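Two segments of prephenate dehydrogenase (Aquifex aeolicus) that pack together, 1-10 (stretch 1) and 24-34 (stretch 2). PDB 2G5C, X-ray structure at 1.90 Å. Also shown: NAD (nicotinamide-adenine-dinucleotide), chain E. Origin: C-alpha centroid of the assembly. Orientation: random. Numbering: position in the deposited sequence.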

# COMPACT_ATOMS: atom_id res chain seq x y z
N MSE A 1 31.24 -16.22 -23.03
CA MSE A 1 30.99 -16.01 -21.58
C MSE A 1 31.99 -16.76 -20.70
O MSE A 1 32.14 -17.97 -20.82
CB MSE A 1 29.57 -16.45 -21.21
CG MSE A 1 29.33 -16.61 -19.72
SE MSE A 1 27.52 -17.14 -19.27
CE MSE A 1 26.93 -15.46 -18.50
N GLN A 2 32.66 -16.02 -19.82
CA GLN A 2 33.63 -16.58 -18.89
C GLN A 2 34.24 -15.45 -18.06
O GLN A 2 34.70 -15.65 -16.94
CB GLN A 2 34.73 -17.33 -19.63
CG GLN A 2 34.97 -18.74 -19.10
CD GLN A 2 33.70 -19.58 -19.10
OE1 GLN A 2 32.77 -19.33 -18.33
NE2 GLN A 2 33.66 -20.58 -19.98
N ASN A 3 34.23 -14.25 -18.64
CA ASN A 3 34.73 -13.06 -17.95
C ASN A 3 33.52 -12.16 -17.74
O ASN A 3 33.19 -11.32 -18.58
CB ASN A 3 35.77 -12.33 -18.80
CG ASN A 3 37.09 -13.06 -18.85
OD1 ASN A 3 37.67 -13.38 -17.82
ND2 ASN A 3 37.57 -13.33 -20.06
N VAL A 4 32.85 -12.35 -16.61
CA VAL A 4 31.67 -11.56 -16.28
C VAL A 4 32.03 -10.26 -15.59
O VAL A 4 32.80 -10.25 -14.63
CB VAL A 4 30.71 -12.35 -15.36
CG1 VAL A 4 29.53 -11.47 -14.95
CG2 VAL A 4 30.23 -13.61 -16.05
N LEU A 5 31.48 -9.15 -16.09
CA LEU A 5 31.75 -7.85 -15.50
C LEU A 5 30.48 -7.25 -14.90
O LEU A 5 29.50 -7.02 -15.61
CB LEU A 5 32.30 -6.87 -16.54
CG LEU A 5 32.48 -5.45 -15.99
CD1 LEU A 5 33.56 -5.45 -14.91
CD2 LEU A 5 32.84 -4.49 -17.11
N ILE A 6 30.51 -7.00 -13.60
CA ILE A 6 29.38 -6.39 -12.92
C ILE A 6 29.66 -4.90 -12.85
O ILE A 6 30.61 -4.48 -12.19
CB ILE A 6 29.24 -6.91 -11.47
CG1 ILE A 6 28.98 -8.42 -11.46
CG2 ILE A 6 28.13 -6.14 -10.75
CD1 ILE A 6 27.69 -8.86 -12.11
N VAL A 7 28.86 -4.10 -13.55
CA VAL A 7 29.03 -2.64 -13.51
C VAL A 7 28.04 -2.11 -12.48
O VAL A 7 26.83 -2.18 -12.68
CB VAL A 7 28.75 -1.99 -14.88
CG1 VAL A 7 28.63 -0.48 -14.72
CG2 VAL A 7 29.88 -2.32 -15.86
N GLY A 8 28.58 -1.58 -11.38
CA GLY A 8 27.73 -1.10 -10.31
C GLY A 8 27.56 -2.27 -9.36
O GLY A 8 26.62 -3.06 -9.49
N VAL A 9 28.48 -2.40 -8.41
CA VAL A 9 28.44 -3.50 -7.46
C VAL A 9 27.65 -3.12 -6.21
O VAL A 9 28.22 -2.82 -5.16
CB VAL A 9 29.87 -3.94 -7.04
CG1 VAL A 9 29.81 -5.24 -6.26
CG2 VAL A 9 30.75 -4.10 -8.27
N GLY A 10 26.32 -3.14 -6.34
CA GLY A 10 25.47 -2.81 -5.22
C GLY A 10 24.57 -3.98 -4.89
O GLY A 10 24.96 -5.14 -5.05
PA NAD E . 22.70 0.33 -5.17
O1A NAD E . 22.67 -0.77 -4.19
O2A NAD E . 22.69 1.73 -4.60
O5B NAD E . 23.98 0.08 -6.09
C5B NAD E . 24.29 0.97 -7.12
C4B NAD E . 25.79 0.95 -7.35
O4B NAD E . 26.01 1.90 -8.36
C3B NAD E . 26.61 1.43 -6.14
O3B NAD E . 27.52 0.45 -5.67
C2B NAD E . 27.27 2.71 -6.65
O2B NAD E . 28.52 3.03 -6.10
C1B NAD E . 27.29 2.40 -8.13
N9A NAD E . 27.49 3.50 -9.10
C8A NAD E . 26.96 4.77 -9.11
N7A NAD E . 27.43 5.42 -10.18
C5A NAD E . 28.26 4.59 -10.87
C6A NAD E . 29.02 4.71 -12.04
N6A NAD E . 29.02 5.83 -12.74
N1A NAD E . 29.79 3.63 -12.48
C2A NAD E . 29.80 2.44 -11.76
N3A NAD E . 29.05 2.31 -10.60
C4A NAD E . 28.30 3.38 -10.17
O3 NAD E . 21.46 0.22 -6.23
PN NAD E . 20.68 -1.12 -6.64
O1N NAD E . 21.64 -2.24 -6.63
O2N NAD E . 19.50 -1.25 -5.74
O5D NAD E . 20.10 -0.91 -8.13
C5D NAD E . 20.95 -0.75 -9.25
C4D NAD E . 20.18 -0.68 -10.59
O4D NAD E . 19.20 -1.70 -10.63
C3D NAD E . 19.46 0.62 -10.95
O3D NAD E . 19.82 0.99 -12.28
C2D NAD E . 17.97 0.32 -10.84
O2D NAD E . 17.19 1.03 -11.79
C1D NAD E . 17.93 -1.20 -11.00
N1N NAD E . 16.89 -1.93 -10.22
C2N NAD E . 16.82 -1.71 -8.84
C3N NAD E . 15.86 -2.38 -8.08
C7N NAD E . 15.80 -2.14 -6.60
O7N NAD E . 14.85 -2.81 -5.88
N7N NAD E . 16.61 -1.32 -5.96
C4N NAD E . 14.96 -3.28 -8.73
C5N NAD E . 15.04 -3.49 -10.12
C6N NAD E . 16.02 -2.80 -10.86
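Stretch 2 (24-34) GFKGKIYGYDI

Stretch 2 lies beside stretch 1 as a neighbouring parallel β-strand. Residues 28-32 are extended, as are residues 3-7, and the two strands run in the same N-to-C sense, their axes crossing at -27° and approaching to 4.4 Å. The register is simple: Asn3 pairs with Lys28, Val4 with Ile29, Leu5 with Tyr30, Ile6 with Gly31 and Val7 with Tyr32, with CA-CA separations of 4.6 to 5.1 Å.

In a parallel pair, each bonding residue sends its NH and its C=O to two different residues of the partner, and the ladder here follows that pattern closely. It opens with Lys28 N donating to Gln2 O (2.9 Å), after which Val4 N donates to Lys28 O (2.8 Å). Val4 O then accepts from Tyr30 N at 2.6 Å, an almost linear bond, and Tyr30 O accepts from Ile6 N at 2.7 Å. Tyr32 N donates to Ile6 O (2.9 Å), and Gly8 N closes the ladder on Tyr32 O (2.8 Å). Thus Val4, Ile6, Lys28, Tyr30 and Tyr32 have both backbone polar groups satisfied across the pair. Some of the same carbonyls also receive CA-H...O contacts, the shortest from Gly31 CA to Ile6 O at 3.2 Å.

Beyond the strands, a side chain takes over from the backbone. Asp33 OD2 accepts from Val9 N at 2.8 Å, holding the turn after the first strand against the end of the second. The same carboxylate binds NAD: OD1 accepts from NAD O2B (2.6 Å) and OD2 from NAD O3B (2.7 Å). An acidic residue suits this place because its two oxygens can serve as acceptors for both ribose hydroxyls and for a main-chain NH.

Side chains alternate between the two faces of the sheet. On one, Val4 and Ile29 sit side by side, and Ile6 CG1 meets Ile29 CG2 at 4.0 Å; β-branched residues favour extended backbone and fill this buried layer. Gly31 leaves room on the same face: a CB there would come 2.9 Å from Val9 CG2. Phe25, before the strand, turns its CB toward stretch 1, and its CZ lies 3.5 Å from Val4 CG2. Gly27 suits the bend between Phe25 and the strand, since a CB would clash with Gln2 O and with Phe25 CZ.

The opposite face carries Asn3, Leu5, Val7, Lys28, Tyr30 and Tyr32. Leu5 CD1 rests 4.0 Å from Tyr30 CB and 4.3 Å from Tyr32 CB, while Val7 CG1 meets the edge of the Tyr32 ring at CD2 (4.0 Å). Asn3 OD1 approaches the edge of the Tyr30 ring, 3.6 Å from CE2. Near the exposed start of the strand, Lys28 packs its CB 4.1 Å from Asn3 OD1, and the end of its long chain leads away.

Glycine also suits the nucleotide end: Gly8 has positive phi, and a CB on Gly10 would fall 1.9 Å from NAD O5B.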

# COMPACT_ATOMS: atom_id res chain seq x y z
N GLY A 24 26.14 -22.41 -10.27
CA GLY A 24 27.21 -23.26 -10.75
C GLY A 24 28.29 -22.61 -11.59
O GLY A 24 29.17 -23.30 -12.10
N PHE A 25 28.24 -21.29 -11.74
CA PHE A 25 29.24 -20.59 -12.54
C PHE A 25 30.64 -20.83 -11.96
O PHE A 25 30.83 -20.75 -10.74
CB PHE A 25 28.95 -19.09 -12.57
CG PHE A 25 29.78 -18.32 -13.55
CD1 PHE A 25 29.66 -18.56 -14.92
CD2 PHE A 25 30.69 -17.36 -13.12
CE1 PHE A 25 30.42 -17.84 -15.84
CE2 PHE A 25 31.45 -16.64 -14.03
CZ PHE A 25 31.32 -16.88 -15.39
N LYS A 26 31.60 -21.10 -12.83
CA LYS A 26 32.97 -21.35 -12.39
C LYS A 26 33.96 -20.35 -12.99
O LYS A 26 35.15 -20.37 -12.68
CB LYS A 26 33.39 -22.78 -12.78
CG LYS A 26 32.54 -23.88 -12.16
CD LYS A 26 32.72 -23.94 -10.65
CE LYS A 26 31.90 -25.07 -10.03
NZ LYS A 26 30.44 -24.87 -10.22
N GLY A 27 33.45 -19.47 -13.85
CA GLY A 27 34.30 -18.48 -14.49
C GLY A 27 34.68 -17.33 -13.58
O GLY A 27 34.51 -17.41 -12.37
N LYS A 28 35.20 -16.26 -14.16
CA LYS A 28 35.61 -15.09 -13.39
C LYS A 28 34.53 -14.01 -13.35
O LYS A 28 33.85 -13.76 -14.35
CB LYS A 28 36.89 -14.48 -13.97
CG LYS A 28 38.17 -15.18 -13.53
CD LYS A 28 38.46 -14.88 -12.07
CE LYS A 28 39.61 -15.73 -11.53
NZ LYS A 28 39.28 -17.18 -11.57
N ILE A 29 34.37 -13.40 -12.18
CA ILE A 29 33.39 -12.34 -12.00
C ILE A 29 34.13 -11.10 -11.54
O ILE A 29 34.74 -11.07 -10.48
CB ILE A 29 32.34 -12.73 -10.95
CG1 ILE A 29 31.58 -13.97 -11.41
CG2 ILE A 29 31.37 -11.58 -10.74
CD1 ILE A 29 30.56 -14.50 -10.42
N TYR A 30 34.08 -10.07 -12.37
CA TYR A 30 34.76 -8.82 -12.09
C TYR A 30 33.76 -7.71 -11.79
O TYR A 30 32.57 -7.85 -12.06
CB TYR A 30 35.61 -8.42 -13.30
CG TYR A 30 36.71 -9.40 -13.63
CD1 TYR A 30 37.84 -9.50 -12.82
CD2 TYR A 30 36.62 -10.23 -14.74
CE1 TYR A 30 38.86 -10.40 -13.12
CE2 TYR A 30 37.63 -11.14 -15.05
CZ TYR A 30 38.75 -11.22 -14.23
OH TYR A 30 39.76 -12.11 -14.53
N GLY A 31 34.26 -6.61 -11.24
CA GLY A 31 33.39 -5.51 -10.92
C GLY A 31 33.99 -4.15 -11.18
O GLY A 31 35.21 -3.96 -11.11
N TYR A 32 33.13 -3.20 -11.52
CA TYR A 32 33.52 -1.82 -11.77
C TYR A 32 32.52 -0.96 -11.01
O TYR A 32 31.31 -1.11 -11.17
CB TYR A 32 33.45 -1.46 -13.26
CG TYR A 32 33.49 0.03 -13.50
CD1 TYR A 32 34.59 0.79 -13.08
CD2 TYR A 32 32.41 0.70 -14.07
CE1 TYR A 32 34.60 2.18 -13.23
CE2 TYR A 32 32.41 2.09 -14.22
CZ TYR A 32 33.51 2.82 -13.80
OH TYR A 32 33.50 4.19 -13.91
N ASP A 33 33.04 -0.07 -10.18
CA ASP A 33 32.21 0.80 -9.38
C ASP A 33 33.01 2.05 -9.06
O ASP A 33 34.24 1.98 -8.92
CB ASP A 33 31.81 0.08 -8.09
CG ASP A 33 30.59 0.68 -7.43
OD1 ASP A 33 30.66 1.85 -6.98
OD2 ASP A 33 29.56 -0.02 -7.36
N ILE A 34 32.34 3.19 -8.95
CA ILE A 34 33.03 4.44 -8.63
C ILE A 34 33.38 4.50 -7.15
O ILE A 34 34.15 5.35 -6.73
CB ILE A 34 32.17 5.67 -8.95
CG1 ILE A 34 30.81 5.56 -8.24
CG2 ILE A 34 32.02 5.82 -10.45
CD1 ILE A 34 29.98 6.82 -8.29